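Hypothetical protein PA3499 (Pseudomonas aeruginosa, PDB 2IG8) is of unknown function but belongs to the YjgF-like (endoribonuclease L-PSP) family, whose small alpha/beta chains assemble here into a trimer. Local coordinates at residues Thr2-Ile7 and Ser21-Gly27; Leu30-Met35 and Leu67-Ala71; Gln56-Leu61 and Glu123-Ile128; Asn77-Leu81 and Pro109-Leu113. The contacts are given in a common frame with arbitrary orientation. Numbering follows the deposited sequence.

Contact 1 (Thr2-Ile7 and Ser21-Gly27)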
loop_
_atom_site.group_PDB
_atom_site.type_symbol
_atom_site.label_atom_id
_atom_site.label_comp_id
_atom_site.label_asym_id
_atom_site.label_seq_id
_atom_site.Cartn_x
_atom_site.Cartn_y
_atom_site.Cartn_z
ATOM N N THR B 2 13.671 -10.599 15.148
ATOM C CA THR B 2 13.093 -9.302 15.426
ATOM C C THR B 2 11.904 -9.498 16.362
ATOM O O THR B 2 11.053 -10.368 16.143
ATOM C CB THR B 2 12.688 -8.612 14.126
ATOM O OG1 THR B 2 13.844 -8.490 13.286
ATOM C CG2 THR B 2 12.117 -7.238 14.395
ATOM N N ALA B 3 11.880 -8.707 17.429
ATOM C CA ALA B 3 10.802 -8.778 18.398
ATOM C C ALA B 3 9.572 -8.123 17.807
ATOM O O ALA B 3 9.680 -7.097 17.125
ATOM C CB ALA B 3 11.195 -8.081 19.689
ATOM N N VAL B 4 8.410 -8.727 18.039
ATOM C CA VAL B 4 7.145 -8.054 17.757
ATOM C C VAL B 4 6.327 -7.957 19.033
ATOM O O VAL B 4 6.218 -8.936 19.782
ATOM C CB VAL B 4 6.333 -8.698 16.585
ATOM C CG1 VAL B 4 6.514 -10.155 16.527
ATOM C CG2 VAL B 4 4.859 -8.348 16.689
ATOM N N ARG B 5 5.799 -6.758 19.301
ATOM C CA ARG B 5 4.856 -6.590 20.392
ATOM C C ARG B 5 3.623 -5.848 19.942
ATOM O O ARG B 5 3.675 -4.842 19.220
ATOM C CB ARG B 5 5.489 -5.989 21.663
ATOM C CG ARG B 5 5.584 -4.500 21.784
ATOM C CD ARG B 5 5.937 -4.067 23.227
ATOM N NE ARG B 5 5.741 -2.617 23.411
ATOM C CZ ARG B 5 6.661 -1.674 23.176
ATOM N NH1 ARG B 5 6.361 -0.382 23.358
ATOM N NH2 ARG B 5 7.882 -2.003 22.753
ATOM N N ARG B 6 2.499 -6.380 20.380
ATOM C CA ARG B 6 1.229 -5.804 20.067
ATOM C C ARG B 6 1.080 -4.520 20.858
ATOM O O ARG B 6 1.307 -4.498 22.063
ATOM C CB ARG B 6 0.133 -6.786 20.420
ATOM C CG ARG B 6 -0.865 -6.898 19.345
ATOM C CD ARG B 6 -1.844 -5.849 19.474
ATOM N NE ARG B 6 -3.087 -6.170 18.797
ATOM C CZ ARG B 6 -3.897 -7.162 19.133
ATOM N NH1 ARG B 6 -3.575 -7.988 20.119
ATOM N NH2 ARG B 6 -5.034 -7.334 18.466
ATOM N N ILE B 7 0.720 -3.447 20.170
ATOM C CA ILE B 7 0.604 -2.143 20.807
ATOM C C ILE B 7 -0.857 -1.871 20.999
ATOM O O ILE B 7 -1.618 -1.881 20.039
ATOM C CB ILE B 7 1.212 -1.024 19.944
ATOM C CG1 ILE B 7 2.711 -1.254 19.767
ATOM C CG2 ILE B 7 0.934 0.353 20.573
ATOM C CD1 ILE B 7 3.482 -1.241 21.056
ATOM N N SER B 21 -4.843 -6.664 13.966
ATOM C CA SER B 21 -4.306 -5.904 15.083
ATOM C C SER B 21 -4.212 -4.441 14.674
ATOM O O SER B 21 -3.720 -4.124 13.577
ATOM C CB SER B 21 -2.911 -6.410 15.466
ATOM O OG SER B 21 -2.956 -7.740 15.952
ATOM N N ASN B 22 -4.669 -3.547 15.543
ATOM C CA ASN B 22 -4.598 -2.106 15.238
ATOM C C ASN B 22 -3.162 -1.654 15.042
ATOM O O ASN B 22 -2.870 -0.909 14.104
ATOM C CB ASN B 22 -5.291 -1.259 16.329
ATOM C CG ASN B 22 -6.804 -1.281 16.215
ATOM O OD1 ASN B 22 -7.522 -1.061 17.200
ATOM N ND2 ASN B 22 -7.303 -1.549 15.024
ATOM N N ALA B 23 -2.266 -2.106 15.918
ATOM C CA ALA B 23 -0.851 -1.760 15.786
ATOM C C ALA B 23 0.096 -2.856 16.300
ATOM O O ALA B 23 -0.148 -3.483 17.342
ATOM C CB ALA B 23 -0.573 -0.419 16.477
ATOM N N LEU B 24 1.169 -3.089 15.548
ATOM C CA LEU B 24 2.202 -4.057 15.910
ATOM C C LEU B 24 3.527 -3.353 15.757
ATOM O O LEU B 24 3.816 -2.828 14.675
ATOM C CB LEU B 24 2.195 -5.278 14.983
ATOM C CG LEU B 24 0.940 -6.148 14.903
ATOM C CD1 LEU B 24 1.077 -7.085 13.732
ATOM C CD2 LEU B 24 0.727 -6.924 16.185
ATOM N N LEU B 25 4.321 -3.357 16.830
ATOM C CA LEU B 25 5.668 -2.797 16.809
ATOM C C LEU B 25 6.597 -3.939 16.430
ATOM O O LEU B 25 6.687 -4.951 17.125
ATOM C CB LEU B 25 6.030 -2.189 18.165
ATOM C CG LEU B 25 7.408 -1.533 18.287
ATOM C CD1 LEU B 25 7.532 -0.340 17.354
ATOM C CD2 LEU B 25 7.660 -1.117 19.723
ATOM N N VAL B 26 7.235 -3.795 15.282
ATOM C CA VAL B 26 8.053 -4.840 14.691
ATOM C C VAL B 26 9.443 -4.252 14.583
ATOM O O VAL B 26 9.736 -3.513 13.645
ATOM C CB VAL B 26 7.517 -5.231 13.299
ATOM C CG1 VAL B 26 8.481 -6.194 12.597
ATOM C CG2 VAL B 26 6.099 -5.817 13.418
ATOM N N GLY B 27 10.288 -4.553 15.565
ATOM C CA GLY B 27 11.547 -3.832 15.722
ATOM C C GLY B 27 11.261 -2.373 16.047
ATOM O O GLY B 27 10.628 -2.070 17.052
HETATM O O HOH W 1 -3.257 -3.264 18.491
#

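Contact 2 (Leu30-Met35 and Leu67-Ala71)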
loop_
_atom_site.group_PDB
_atom_site.type_symbol
_atom_site.label_atom_id
_atom_site.label_comp_id
_atom_site.label_asym_id
_atom_site.label_seq_id
_atom_site.Cartn_x
_atom_site.Cartn_y
_atom_site.Cartn_z
ATOM N N LEU B 30 6.502 0.729 13.468
ATOM C CA LEU B 30 5.114 0.633 13.970
ATOM C C LEU B 30 4.171 0.350 12.816
ATOM O O LEU B 30 3.860 1.225 12.016
ATOM C CB LEU B 30 4.671 1.884 14.702
ATOM C CG LEU B 30 3.358 1.714 15.489
ATOM C CD1 LEU B 30 3.487 0.622 16.542
ATOM C CD2 LEU B 30 2.951 3.060 16.115
ATOM N N VAL B 31 3.767 -0.897 12.715
ATOM C CA VAL B 31 2.870 -1.351 11.673
ATOM C C VAL B 31 1.462 -1.121 12.181
ATOM O O VAL B 31 1.116 -1.564 13.276
ATOM C CB VAL B 31 3.082 -2.842 11.366
ATOM C CG1 VAL B 31 2.115 -3.313 10.275
ATOM C CG2 VAL B 31 4.565 -3.135 10.994
ATOM N N MET B 32 0.654 -0.437 11.385
ATOM C CA MET B 32 -0.666 -0.035 11.801
ATOM C C MET B 32 -1.700 -0.450 10.785
ATOM O O MET B 32 -1.455 -0.391 9.577
ATOM C CB MET B 32 -0.721 1.507 11.952
ATOM C CG MET B 32 0.114 2.068 13.114
ATOM S SD MET B 32 0.185 3.906 13.221
ATOM C CE MET B 32 1.708 4.158 12.288
ATOM N N SER B 33 -2.876 -0.813 11.275
ATOM C CA SER B 33 -4.031 -0.993 10.429
ATOM C C SER B 33 -4.525 0.335 9.909
ATOM O O SER B 33 -4.247 1.394 10.476
ATOM C CB SER B 33 -5.173 -1.688 11.205
ATOM O OG SER B 33 -4.882 -3.075 11.396
ATOM N N GLY B 34 -5.307 0.269 8.843
ATOM C CA GLY B 34 -5.956 1.443 8.308
ATOM C C GLY B 34 -6.885 2.026 9.349
ATOM O O GLY B 34 -7.628 1.292 10.022
ATOM N N MET B 35 -6.815 3.337 9.503
ATOM C CA MET B 35 -7.614 4.047 10.489
ATOM C C MET B 35 -8.715 4.890 9.838
ATOM O O MET B 35 -8.533 5.471 8.766
ATOM C CB MET B 35 -6.706 4.910 11.374
ATOM C CG MET B 35 -5.845 4.102 12.393
ATOM S SD MET B 35 -6.752 3.309 13.747
ATOM C CE MET B 35 -6.447 1.561 13.336
ATOM N N LEU B 67 -1.947 5.707 18.474
ATOM C CA LEU B 67 -1.179 4.473 18.309
ATOM C C LEU B 67 0.320 4.736 18.487
ATOM O O LEU B 67 1.002 4.002 19.215
ATOM C CB LEU B 67 -1.459 3.808 16.960
ATOM C CG LEU B 67 -2.885 3.301 16.729
ATOM C CD1 LEU B 67 -3.107 2.925 15.249
ATOM C CD2 LEU B 67 -3.233 2.173 17.671
ATOM N N LEU B 68 0.817 5.794 17.842
ATOM C CA LEU B 68 2.229 6.182 17.962
ATOM C C LEU B 68 2.623 6.406 19.415
ATOM O O LEU B 68 3.658 5.911 19.868
ATOM C CB LEU B 68 2.516 7.448 17.161
ATOM C CG LEU B 68 2.623 7.286 15.645
ATOM C CD1 LEU B 68 2.466 8.634 14.918
ATOM C CD2 LEU B 68 3.944 6.566 15.262
ATOM N N GLU B 69 1.805 7.172 20.126
ATOM C CA GLU B 69 2.020 7.436 21.552
ATOM C C GLU B 69 1.952 6.188 22.417
ATOM O O GLU B 69 2.746 6.041 23.344
ATOM C CB GLU B 69 1.077 8.537 22.049
ATOM C CG GLU B 69 1.489 9.879 21.456
ATOM C CD GLU B 69 0.640 11.057 21.890
ATOM O OE1 GLU B 69 -0.417 10.852 22.522
ATOM O OE2 GLU B 69 1.042 12.206 21.573
ATOM N N ALA B 70 1.050 5.270 22.093
ATOM C CA ALA B 70 0.964 4.020 22.819
ATOM C C ALA B 70 2.269 3.224 22.696
ATOM O O ALA B 70 2.627 2.478 23.603
ATOM C CB ALA B 70 -0.236 3.191 22.356
ATOM N N ALA B 71 2.980 3.409 21.589
ATOM C CA ALA B 71 4.270 2.742 21.348
ATOM C C ALA B 71 5.478 3.578 21.811
ATOM O O ALA B 71 6.619 3.164 21.619
ATOM C CB ALA B 71 4.408 2.405 19.853
#

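Contact 3 (Gln56-Leu61 and Glu123-Ile128)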
loop_
_atom_site.group_PDB
_atom_site.type_symbol
_atom_site.label_atom_id
_atom_site.label_comp_id
_atom_site.label_asym_id
_atom_site.label_seq_id
_atom_site.Cartn_x
_atom_site.Cartn_y
_atom_site.Cartn_z
ATOM N N GLN B 56 -13.009 14.430 9.368
ATOM C CA GLN B 56 -12.729 13.014 9.417
ATOM C C GLN B 56 -11.217 12.758 9.345
ATOM O O GLN B 56 -10.699 11.928 10.089
ATOM C CB GLN B 56 -13.456 12.239 8.326
ATOM C CG GLN B 56 -14.995 12.148 8.509
ATOM C CD GLN B 56 -15.662 11.096 7.667
ATOM O OE1 GLN B 56 -15.064 10.070 7.343
ATOM N NE2 GLN B 56 -16.963 11.320 7.341
ATOM N N ALA B 57 -10.524 13.447 8.447
ATOM C CA ALA B 57 -9.083 13.198 8.287
ATOM C C ALA B 57 -8.341 13.542 9.584
ATOM O O ALA B 57 -7.453 12.820 9.999
ATOM C CB ALA B 57 -8.518 13.962 7.102
ATOM N N LEU B 58 -8.764 14.593 10.257
ATOM C CA LEU B 58 -8.173 14.949 11.552
ATOM C C LEU B 58 -8.427 13.920 12.661
ATOM O O LEU B 58 -7.545 13.661 13.494
ATOM C CB LEU B 58 -8.643 16.328 12.003
ATOM C CG LEU B 58 -8.062 17.575 11.315
ATOM C CD1 LEU B 58 -8.766 18.833 11.807
ATOM C CD2 LEU B 58 -6.560 17.654 11.505
ATOM N N VAL B 59 -9.645 13.378 12.730
ATOM C CA VAL B 59 -9.934 12.293 13.653
ATOM C C VAL B 59 -9.042 11.091 13.358
ATOM O O VAL B 59 -8.481 10.505 14.287
ATOM C CB VAL B 59 -11.438 11.872 13.621
ATOM C CG1 VAL B 59 -11.660 10.523 14.341
ATOM C CG2 VAL B 59 -12.324 13.013 14.192
ATOM N N VAL B 60 -8.902 10.748 12.074
ATOM C CA VAL B 60 -8.065 9.639 11.639
ATOM C C VAL B 60 -6.618 9.865 12.048
ATOM O O VAL B 60 -6.022 8.992 12.678
ATOM C CB VAL B 60 -8.154 9.398 10.100
ATOM C CG1 VAL B 60 -7.039 8.423 9.607
ATOM C CG2 VAL B 60 -9.531 8.826 9.746
ATOM N N LEU B 61 -6.067 11.044 11.721
ATOM C CA LEU B 61 -4.700 11.374 12.123
ATOM C C LEU B 61 -4.519 11.365 13.659
ATOM O O LEU B 61 -3.504 10.889 14.150
ATOM C CB LEU B 61 -4.231 12.709 11.481
ATOM C CG LEU B 61 -4.084 12.670 9.943
ATOM C CD1 LEU B 61 -3.953 14.093 9.340
ATOM C CD2 LEU B 61 -2.891 11.748 9.515
ATOM N N GLU B 123 -20.773 5.993 6.546
ATOM C CA GLU B 123 -20.540 7.403 6.918
ATOM C C GLU B 123 -19.123 7.886 6.585
ATOM O O GLU B 123 -18.850 9.102 6.626
ATOM C CB GLU B 123 -20.795 7.618 8.411
ATOM C CG GLU B 123 -22.198 7.258 8.865
ATOM C CD GLU B 123 -22.363 5.810 9.318
ATOM O OE1 GLU B 123 -21.530 4.933 8.999
ATOM O OE2 GLU B 123 -23.360 5.564 10.023
ATOM N N LEU B 124 -18.220 6.949 6.277
ATOM C CA LEU B 124 -16.807 7.261 6.061
ATOM C C LEU B 124 -16.537 7.950 4.716
ATOM O O LEU B 124 -17.094 7.570 3.665
ATOM C CB LEU B 124 -15.951 5.995 6.162
ATOM C CG LEU B 124 -15.978 5.229 7.495
ATOM C CD1 LEU B 124 -14.999 4.022 7.426
ATOM C CD2 LEU B 124 -15.676 6.146 8.685
ATOM N N LEU B 125 -15.678 8.962 4.766
ATOM C CA LEU B 125 -15.155 9.655 3.590
ATOM C C LEU B 125 -13.661 9.373 3.364
ATOM O O LEU B 125 -13.151 9.669 2.294
ATOM C CB LEU B 125 -15.320 11.176 3.751
ATOM C CG LEU B 125 -16.744 11.710 3.749
ATOM C CD1 LEU B 125 -16.767 13.227 4.156
ATOM C CD2 LEU B 125 -17.369 11.434 2.391
ATOM N N VAL B 126 -12.971 8.835 4.376
ATOM C CA VAL B 126 -11.518 8.636 4.299
ATOM C C VAL B 126 -11.025 7.528 5.226
ATOM O O VAL B 126 -11.576 7.281 6.309
ATOM C CB VAL B 126 -10.746 9.984 4.541
ATOM C CG1 VAL B 126 -10.970 10.507 5.983
ATOM C CG2 VAL B 126 -9.232 9.847 4.263
ATOM N N GLU B 127 -9.992 6.829 4.759
ATOM C CA GLU B 127 -9.246 5.885 5.558
ATOM C C GLU B 127 -7.766 6.128 5.243
ATOM O O GLU B 127 -7.412 6.387 4.093
ATOM C CB GLU B 127 -9.658 4.446 5.224
ATOM C CG GLU B 127 -8.844 3.400 5.944
ATOM C CD GLU B 127 -9.591 2.078 6.182
ATOM O OE1 GLU B 127 -10.776 1.941 5.821
ATOM O OE2 GLU B 127 -8.974 1.176 6.764
ATOM N N ILE B 128 -6.933 6.091 6.274
ATOM C CA ILE B 128 -5.513 6.298 6.086
ATOM C C ILE B 128 -4.708 5.134 6.628
ATOM O O ILE B 128 -4.906 4.689 7.773
ATOM C CB ILE B 128 -5.043 7.617 6.716
ATOM C CG1 ILE B 128 -5.798 8.803 6.085
ATOM C CG2 ILE B 128 -3.513 7.728 6.575
ATOM C CD1 ILE B 128 -5.478 10.222 6.686
HETATM O O HOH W 2 -12.911 8.412 8.294
#

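Contact 4 (Asn77-Leu81 and Pro109-Leu113)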
loop_
_atom_site.group_PDB
_atom_site.type_symbol
_atom_site.label_atom_id
_atom_site.label_comp_id
_atom_site.label_asym_id
_atom_site.label_seq_id
_atom_site.Cartn_x
_atom_site.Cartn_y
_atom_site.Cartn_z
ATOM N N ASN B 77 7.577 10.433 13.601
ATOM C CA ASN B 77 7.911 9.061 13.216
ATOM C C ASN B 77 7.260 8.606 11.904
ATOM O O ASN B 77 7.699 7.636 11.304
ATOM C CB ASN B 77 7.476 8.084 14.311
ATOM C CG ASN B 77 8.246 8.246 15.611
ATOM O OD1 ASN B 77 9.389 8.736 15.653
ATOM N ND2 ASN B 77 7.631 7.798 16.683
ATOM N N LEU B 78 6.195 9.296 11.490
ATOM C CA LEU B 78 5.453 8.964 10.273
ATOM C C LEU B 78 6.290 9.300 9.038
ATOM O O LEU B 78 6.832 10.407 8.959
ATOM C CB LEU B 78 4.140 9.747 10.232
ATOM C CG LEU B 78 3.097 9.352 11.282
ATOM C CD1 LEU B 78 2.037 10.413 11.470
ATOM C CD2 LEU B 78 2.474 8.009 10.880
ATOM N N TYR B 79 6.421 8.350 8.115
ATOM C CA TYR B 79 7.135 8.593 6.859
ATOM C C TYR B 79 6.288 8.349 5.606
ATOM O O TYR B 79 6.681 8.736 4.525
ATOM C CB TYR B 79 8.438 7.781 6.805
ATOM C CG TYR B 79 8.281 6.285 6.798
ATOM C CD1 TYR B 79 8.044 5.600 5.613
ATOM C CD2 TYR B 79 8.359 5.548 7.973
ATOM C CE1 TYR B 79 7.903 4.215 5.597
ATOM C CE2 TYR B 79 8.192 4.158 7.968
ATOM C CZ TYR B 79 7.973 3.506 6.778
ATOM O OH TYR B 79 7.837 2.133 6.750
ATOM N N LYS B 80 5.109 7.748 5.740
ATOM C CA LYS B 80 4.224 7.576 4.577
ATOM C C LYS B 80 2.776 7.516 5.048
ATOM O O LYS B 80 2.485 6.926 6.096
ATOM C CB LYS B 80 4.583 6.329 3.756
ATOM C CG LYS B 80 3.667 6.110 2.531
ATOM C CD LYS B 80 4.037 4.898 1.643
ATOM C CE LYS B 80 4.912 5.264 0.471
ATOM N NZ LYS B 80 5.203 4.109 -0.468
ATOM N N LEU B 81 1.892 8.151 4.285
ATOM C CA LEU B 81 0.451 8.093 4.523
ATOM C C LEU B 81 -0.234 7.761 3.204
ATOM O O LEU B 81 -0.190 8.561 2.252
ATOM C CB LEU B 81 -0.060 9.438 5.026
ATOM C CG LEU B 81 0.525 9.993 6.312
ATOM C CD1 LEU B 81 0.077 11.457 6.556
ATOM C CD2 LEU B 81 0.153 9.138 7.470
ATOM N N PRO B 109 5.263 13.487 5.510
ATOM C CA PRO B 109 5.407 12.138 4.980
ATOM C C PRO B 109 5.153 12.050 3.468
ATOM O O PRO B 109 4.423 12.869 2.906
ATOM C CB PRO B 109 4.320 11.351 5.717
ATOM C CG PRO B 109 4.065 12.113 6.961
ATOM C CD PRO B 109 4.245 13.546 6.586
ATOM N N ALA B 110 5.704 11.023 2.834
ATOM C CA ALA B 110 5.313 10.687 1.471
ATOM C C ALA B 110 3.833 10.281 1.497
ATOM O O ALA B 110 3.287 9.976 2.549
ATOM C CB ALA B 110 6.173 9.549 0.923
ATOM N N SER B 111 3.178 10.347 0.340
ATOM C CA SER B 111 1.744 10.039 0.264
ATOM C C SER B 111 1.292 9.568 -1.089
ATOM O O SER B 111 1.846 9.962 -2.114
ATOM C CB SER B 111 0.936 11.267 0.626
ATOM O OG SER B 111 -0.457 10.948 0.684
ATOM N N THR B 112 0.293 8.698 -1.078
ATOM C CA THR B 112 -0.497 8.393 -2.256
ATOM C C THR B 112 -1.954 8.541 -1.847
ATOM O O THR B 112 -2.347 8.053 -0.791
ATOM C CB THR B 112 -0.238 6.964 -2.749
ATOM O OG1 THR B 112 1.152 6.839 -3.067
ATOM C CG2 THR B 112 -1.090 6.653 -4.010
ATOM N N LEU B 113 -2.741 9.218 -2.671
ATOM C CA LEU B 113 -4.159 9.483 -2.358
ATOM C C LEU B 113 -4.959 9.077 -3.588
ATOM O O LEU B 113 -4.693 9.580 -4.683
ATOM C CB LEU B 113 -4.352 10.978 -2.070
ATOM C CG LEU B 113 -5.710 11.436 -1.486
ATOM C CD1 LEU B 113 -5.585 12.761 -0.748
ATOM C CD2 LEU B 113 -6.710 11.539 -2.640
#

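Contact 1 (Thr2-Ile7 and Ser21-Gly27)
L25 gives up the most surface in this antiparallel strand pair, about 93 Å². Its backbone faces R5 in a hydrogen-bonded pair, R5 N to L25 O at 3.0 Å and L25 N to R5 O at 2.9 Å, while its branched side chain lies on the same face of the sheet as R5 and meets I7, with I7 CG1 3.8 Å from L25 CB. R5 is exposed on that face, a flat side of its guanidinium resting on L25, R5 NH2 to L25 CD2 3.2 Å. R6 points to the other face, where its methylenes pack on a leucine, R6 CG to L24 CD2 at 3.5 Å, and its charged end lies over S21. S21 OG itself bonds to F108 O of the second subunit. I7 extends the ladder with I7 N to A23 O at 3.0 Å, and I7 CB touches A23 CB at 3.9 Å. A water bridges I7 O (2.6 Å) and A23 N (3.0 Å). Strand 4-6 is outermost in the chain's own sheet, but the second subunit meets its outer side; strand 23-26 hydrogen-bonds onward to strand 29-36, and helix 53-70 covers I7 and A23.

Contact 2 (Leu30-Met35 and Leu67-Ala71)
L30 opens the contact by reaching from the strand to the last turn of the helix. L30 CD2 lies 3.7 Å from both L68 CA and L68 CD2, and L30 CD1 sits 3.9 Å from A71 CB. Leucine fits here because its two methyls can spread over the helix end, where the short side chain of A71 lets the strand come close. V31 points to the other side of the sheet, against A110 of the second subunit, so this strand has a helix-covered side and a subunit-facing side. M32 returns to the helix: M32 CG is 4.0 Å from L67 CD1, and M32 CE reaches L68 CD2 at 4.4 Å. An unbranched, flexible methionine is long enough to touch both leucines. S33 and G34 belong to the subunit interface, S33 OG bonding to S111 N of the second subunit. M35 then turns back, M35 SD 4.0 Å from L67 CD1, so that L67 is touched by two methionines. The strand's backbone is paired with its neighbours in the sheet, so apolar side chains alone make the link. It is the helix-on-sheet packing of an alpha/beta fold, with helix 53-70 packed on one face of the mixed sheet.

Contact 3 (Gln56-Leu61 and Glu123-Ile128)
V60 and I128 form the apolar centre, V60 CG1 lying 3.6 Å from I128 CB. Both are compact, beta-branched residues that fill the space between helix and strand, whose axes approach to 8.4 Å at 26°. Around them L61 CD2 touches I128 CD1 at 4.1 Å, and V126 CG1 lies 4.4 Å from both A57 CB and V60 CG2; the small A57 lets the backbones close to 6.5 Å between A57 CA and V126 CA. Toward the edge Q56, the residue most covered here, lays its CB 3.8 Å from V126 CG1 and then turns polar. Both ends of its amide bond to the backbone just before strand 126-133: Q56 OE1 accepts from L125 N at 2.9 Å, and Q56 NE2 donates to E123 O at 3.0 Å and also serves L51 O. A water bridges Q56 OE1 (2.9 Å) and V126 O (2.6 Å). Glutamine suits this buried place because one uncharged group both donates and accepts. A helix running nearly along a strand of the sheet it covers is typical of an alpha/beta fold.

Contact 4 (Asn77-Leu81 and Pro109-Leu113)
P109 lays its ring over the backbone at the start of strand 78-85, with P109 CB 3.6 Å from Y79 C, and P109 CG meets L78 CB at 4.0 Å and L81 CD1 at 4.1 Å. This compact ring, lacking an NH to satisfy, suits the start of the strand. Beyond it the parallel pairing begins: A110 N donates to Y79 O at 3.0 Å, and A110 O accepts from L81 N at 2.9 Å. Y79 and K80 form a classic beta bulge opposite W131 on the other neighbouring strand. The small A110 shares a face with K80, whose side chain makes a cation-pi contact with W131 of the third subunit. On the opposite face S111 OG donates to L81 O at 2.9 Å, while T112 N adds a weak bond to L81 O at 3.4 Å. The contact closes a beta-alpha-beta unit through helix 91-101. Its chemistry implies that the L81 side gathers apolar groups around P109 and buries S111 OG by bonding it, whereas K80 directs its charge to a salt bridge with D129 of the third subunit.

How the contacts relate
One mixed sheet carries all four contacts: contact 1 holds its edge strand 4-6, contact 4 the edge strand 110-115, their centres about 19 Å apart. Contact 2 adjoins contact 1, centres about 9 Å apart, where L24 N meets V31 O at 2.7 Å. Contacts 2 and 3 share helix 53-70; their centres are about 15 Å apart, on opposite sides of the chain's centre, and they are tied through M35 N to I128 O at 2.9 Å. Contact 4 is nested in the loop that contact 3 closes; L81 CD2 touches I128 CG2 at 4.0 Å, and L78 CG meets L68 CD1 of contact 2 at 3.8 Å. The sheet's other face serves the trimer, S33 of contact 2 meeting S111 of contact 4 between subunits.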